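Local coordinates for putative xanthine dehydrogenase YAGS fad-binding subunit (Escherichia coli, PDB 5G5G), which forms the molybdenum-cofactor-binding subunit of a periplasmic aldehyde oxidase, where aldehydes are probably oxidised at a dioxothiomolybdenum centre carried by pterin cytosine dinucleotide, at residues L368-G373 with A705-T710; T710-R715 with D722-K727. One frame throughout, in Å; residues are numbered along the deposited sequence.

Helix 354-372 comes first along the chain, and interaction 1 closes a loop of 331 residues when the C-terminal end of helix 698-710 arrives beside its last turn. Interaction 2 then follows in series, starting at the shared Thr710 and closing a short loop, with six residues between 710-715 and 722-727. The two contacts neither nest nor cross, and their centres lie about 13 Å apart. Arg713, which belongs to interaction 2, joins them by reaching the residues of interaction 1. Together they tie the C-terminal tail to two helices far apart in sequence, distant from the chain's centre.

Interaction 1. Residues L368-G373 with A705-T710; sequences LAEKAG and AVYNAT
Glu370 and Tyr707 form a tyrosine-carboxylate hydrogen bond between two helix C-termini, the last turn of helix 354-372, in a molybdopterin cofactor-binding domain, and the end of helix 698-710. The backbones stay well apart, with the CA atoms of Glu370 and Asn708 at 10.8 Å, so this is a polar surface contact and not a packed helix pair. Two long residues suit the gap. The Glu370 chain is fully extended, CG anti to the backbone N (chi1 175°), and meets the tyrosine coming from the opposite direction.

The bridge is a single hydrogen bond. Tyr707 OH donates to Glu370 OE2 over a short 2.5 Å, using the syn lone pair of that oxygen. OE2 lies at the edge of the ring and in its plane, while the carboxylate is turned 78° to the ring.

Charge adds a third partner. Arg713 forms a salt bridge with Glu370 OE1 and a cation-pi contact with Tyr707, so both carboxylate oxygens are engaged and the group's rotation is probably restrained.

Both helices finish close to the bridge. Gly373 ends the first in a Schellman motif, where its positive phi is easy for glycine. In the second, Thr710 OG1 and Thr710 N approach Val706 O from opposite faces of the carbonyl plane; OG1 donates at 2.7 Å, 39° out of that plane.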
# COMPACT_ATOMS: atom_id res chain seq x y z
N LEU C 368 -31.16 -1.59 -9.95
CA LEU C 368 -32.49 -2.16 -9.92
C LEU C 368 -33.43 -1.37 -9.04
O LEU C 368 -34.56 -1.12 -9.42
CB LEU C 368 -32.43 -3.64 -9.52
CG LEU C 368 -33.75 -4.40 -9.58
CD1 LEU C 368 -34.44 -4.41 -10.94
CD2 LEU C 368 -33.50 -5.82 -9.08
N ALA C 369 -32.95 -0.91 -7.88
CA ALA C 369 -33.76 -0.11 -6.96
C ALA C 369 -34.22 1.20 -7.66
O ALA C 369 -35.38 1.60 -7.58
CB ALA C 369 -32.99 0.19 -5.67
N GLU C 370 -33.30 1.81 -8.38
CA GLU C 370 -33.57 3.04 -9.10
C GLU C 370 -34.64 2.81 -10.15
O GLU C 370 -35.59 3.54 -10.25
CB GLU C 370 -32.28 3.57 -9.75
CG GLU C 370 -32.49 4.78 -10.62
CD GLU C 370 -31.21 5.34 -11.19
OE1 GLU C 370 -30.34 4.55 -11.56
OE2 GLU C 370 -31.10 6.58 -11.27
N LYS C 371 -34.51 1.73 -10.91
CA LYS C 371 -35.47 1.38 -11.93
C LYS C 371 -36.86 1.10 -11.36
O LYS C 371 -37.87 1.52 -11.94
CB LYS C 371 -34.98 0.18 -12.72
CG LYS C 371 -35.50 0.03 -14.13
CD LYS C 371 -34.34 -0.59 -14.91
CE LYS C 371 -34.82 -1.19 -16.18
NZ LYS C 371 -33.61 -1.71 -16.89
N ALA C 372 -36.90 0.43 -10.20
CA ALA C 372 -38.14 0.14 -9.50
C ALA C 372 -38.74 1.35 -8.80
O ALA C 372 -39.92 1.28 -8.35
CB ALA C 372 -37.91 -0.95 -8.49
N GLY C 373 -38.01 2.45 -8.68
CA GLY C 373 -38.53 3.61 -7.93
C GLY C 373 -38.52 3.43 -6.40
O GLY C 373 -39.39 3.95 -5.70
N ALA C 705 -22.29 6.42 -4.67
CA ALA C 705 -22.20 7.84 -4.29
C ALA C 705 -21.74 8.69 -5.44
O ALA C 705 -22.23 9.79 -5.63
CB ALA C 705 -21.27 8.03 -3.06
N VAL C 706 -20.75 8.22 -6.21
CA VAL C 706 -20.35 8.92 -7.44
C VAL C 706 -21.50 9.04 -8.45
O VAL C 706 -21.70 10.11 -9.04
CB VAL C 706 -19.12 8.25 -8.10
CG1 VAL C 706 -18.87 8.82 -9.49
CG2 VAL C 706 -17.86 8.38 -7.20
N TYR C 707 -22.27 7.95 -8.60
CA TYR C 707 -23.46 8.03 -9.43
C TYR C 707 -24.43 9.09 -8.91
O TYR C 707 -24.96 9.92 -9.68
CB TYR C 707 -24.18 6.70 -9.55
CG TYR C 707 -25.49 6.84 -10.30
CD1 TYR C 707 -25.48 7.12 -11.67
CD2 TYR C 707 -26.72 6.74 -9.67
CE1 TYR C 707 -26.67 7.29 -12.38
CE2 TYR C 707 -27.89 6.92 -10.39
CZ TYR C 707 -27.85 7.19 -11.73
OH TYR C 707 -29.00 7.36 -12.44
N ASN C 708 -24.71 9.04 -7.61
CA ASN C 708 -25.62 10.02 -7.03
C ASN C 708 -25.06 11.46 -7.23
O ASN C 708 -25.80 12.42 -7.47
CB ASN C 708 -25.86 9.72 -5.56
CG ASN C 708 -26.82 10.71 -4.92
OD1 ASN C 708 -26.42 11.56 -4.13
ND2 ASN C 708 -28.09 10.63 -5.29
N ALA C 709 -23.74 11.62 -7.17
CA ALA C 709 -23.18 12.98 -7.39
C ALA C 709 -23.25 13.50 -8.79
O ALA C 709 -23.39 14.72 -8.97
CB ALA C 709 -21.74 13.02 -6.93
N THR C 710 -23.12 12.61 -9.78
CA THR C 710 -22.89 13.01 -11.14
C THR C 710 -23.97 12.57 -12.14
O THR C 710 -24.02 13.10 -13.22
CB THR C 710 -21.59 12.42 -11.68
OG1 THR C 710 -21.60 10.98 -11.61
CG2 THR C 710 -20.38 12.91 -10.86

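Interaction 2. Residues T710-R715 with D722-K727; sequences TGIRVR and DKLLDK
Ile712, Val714 and Leu724 pack through side chains with no hydrogen bond crossing the contact: plain apolar packing of the C-terminal tail on itself after helix 698-710. Leu724 puts one methyl, CD2, against both beta-branched residues, Val714 CG2 at 3.7 Å and Ile712 CG2 at 4.0 Å. Val714 splits its methyls between Leu724 and Lys723. In Ile712, chi1 of -50° sets CG1 beside the backbone N, and CG1 carries CD1 to within 3.5 Å of Leu724 O.

Lysines contribute their aliphatic parts. Lys727, folded about its CG-CD and CD-CE bonds, brings CE to 3.7 Å from Ile712 CG2. Lys723 runs extended across Val714 at about a right angle, its CD 3.8 Å from Val714 CG1, and its ammonium goes on to a salt bridge with Asp716.

Thr710 OG1 accepts from Ile712 N at 3.1 Å in an ST turn, as the chain leaves the helix through Gly711, which takes a positive phi readily for want of a side chain.

Asp722 makes a salt bridge to a basic side chain of another protein chain. Arg713, its CB directed away from residues 722-727, pairs with Asp366 of helix 354-372, and Leu724 also packs on Val706 of helix 698-710 and Val595 of strand 584-596.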
# COMPACT_ATOMS: atom_id res chain seq x y z
N THR C 710 -23.12 12.61 -9.78
CA THR C 710 -22.89 13.01 -11.14
C THR C 710 -23.97 12.57 -12.14
O THR C 710 -24.02 13.10 -13.22
CB THR C 710 -21.59 12.42 -11.68
OG1 THR C 710 -21.60 10.98 -11.61
CG2 THR C 710 -20.38 12.91 -10.86
N GLY C 711 -24.72 11.54 -11.80
CA GLY C 711 -25.56 10.84 -12.75
C GLY C 711 -24.85 9.88 -13.70
O GLY C 711 -25.47 9.47 -14.69
N ILE C 712 -23.58 9.57 -13.47
CA ILE C 712 -22.78 8.72 -14.35
C ILE C 712 -22.51 7.37 -13.68
O ILE C 712 -21.86 7.30 -12.59
CB ILE C 712 -21.43 9.40 -14.72
CG1 ILE C 712 -21.63 10.83 -15.21
CG2 ILE C 712 -20.62 8.50 -15.69
CD1 ILE C 712 -20.34 11.65 -15.20
N ARG C 713 -23.01 6.29 -14.31
CA ARG C 713 -22.68 4.94 -13.85
C ARG C 713 -21.37 4.49 -14.46
O ARG C 713 -21.18 4.62 -15.68
CB ARG C 713 -23.73 3.94 -14.27
CG ARG C 713 -25.05 4.13 -13.62
CD ARG C 713 -25.06 3.57 -12.22
NE ARG C 713 -26.41 3.67 -11.69
CZ ARG C 713 -26.74 3.46 -10.42
NH1 ARG C 713 -25.83 3.18 -9.51
NH2 ARG C 713 -28.01 3.58 -10.06
N VAL C 714 -20.44 4.04 -13.64
CA VAL C 714 -19.21 3.50 -14.16
C VAL C 714 -19.11 2.06 -13.63
O VAL C 714 -19.10 1.82 -12.40
CB VAL C 714 -18.00 4.31 -13.67
CG1 VAL C 714 -16.69 3.69 -14.16
CG2 VAL C 714 -18.16 5.77 -14.10
N ARG C 715 -19.01 1.11 -14.55
CA ARG C 715 -19.08 -0.30 -14.15
C ARG C 715 -17.75 -1.04 -14.27
O ARG C 715 -17.68 -2.22 -13.99
CB ARG C 715 -20.17 -0.99 -14.98
CG ARG C 715 -21.52 -0.32 -14.91
CD ARG C 715 -22.59 -1.16 -15.57
NE ARG C 715 -23.87 -0.50 -15.46
CZ ARG C 715 -24.29 0.48 -16.26
NH1 ARG C 715 -23.57 0.87 -17.31
NH2 ARG C 715 -25.49 1.01 -16.05
N ASP C 722 -11.10 10.12 -15.80
CA ASP C 722 -11.22 9.92 -17.24
C ASP C 722 -12.46 9.11 -17.62
O ASP C 722 -12.88 9.19 -18.77
CB ASP C 722 -9.97 9.31 -17.82
CG ASP C 722 -9.50 8.10 -17.06
OD1 ASP C 722 -9.48 8.07 -15.81
OD2 ASP C 722 -9.12 7.14 -17.76
N LYS C 723 -13.08 8.42 -16.67
CA LYS C 723 -14.33 7.71 -16.92
C LYS C 723 -15.57 8.58 -16.70
O LYS C 723 -16.72 8.18 -17.00
CB LYS C 723 -14.36 6.47 -16.02
CG LYS C 723 -13.26 5.51 -16.38
CD LYS C 723 -13.21 4.28 -15.48
CE LYS C 723 -12.02 3.45 -15.93
NZ LYS C 723 -11.74 2.23 -15.16
N LEU C 724 -15.35 9.79 -16.18
CA LEU C 724 -16.43 10.73 -15.87
C LEU C 724 -16.42 11.98 -16.71
O LEU C 724 -17.50 12.56 -17.00
CB LEU C 724 -16.28 11.18 -14.40
CG LEU C 724 -16.26 10.13 -13.29
CD1 LEU C 724 -16.09 10.75 -11.90
CD2 LEU C 724 -17.54 9.33 -13.32
N LEU C 725 -15.23 12.39 -17.13
CA LEU C 725 -15.00 13.77 -17.60
C LEU C 725 -15.98 14.25 -18.69
O LEU C 725 -16.54 15.35 -18.62
CB LEU C 725 -13.54 13.85 -18.11
CG LEU C 725 -12.87 15.20 -18.24
CD1 LEU C 725 -12.84 15.93 -16.91
CD2 LEU C 725 -11.44 14.95 -18.71
N ASP C 726 -16.18 13.44 -19.71
CA ASP C 726 -17.04 13.88 -20.82
C ASP C 726 -18.56 13.86 -20.54
O ASP C 726 -19.32 14.19 -21.44
CB ASP C 726 -16.69 13.16 -22.14
CG ASP C 726 -17.11 11.69 -22.15
OD1 ASP C 726 -17.75 11.22 -21.19
OD2 ASP C 726 -16.78 10.99 -23.14
N LYS C 727 -19.00 13.50 -19.33
CA LYS C 727 -20.42 13.68 -18.91
C LYS C 727 -20.66 14.60 -17.70
O LYS C 727 -21.78 14.65 -17.18
CB LYS C 727 -21.09 12.30 -18.74
CG LYS C 727 -21.21 11.54 -20.07
CD LYS C 727 -21.89 10.16 -20.03
CE LYS C 727 -21.06 9.10 -19.29
NZ LYS C 727 -19.94 8.47 -20.05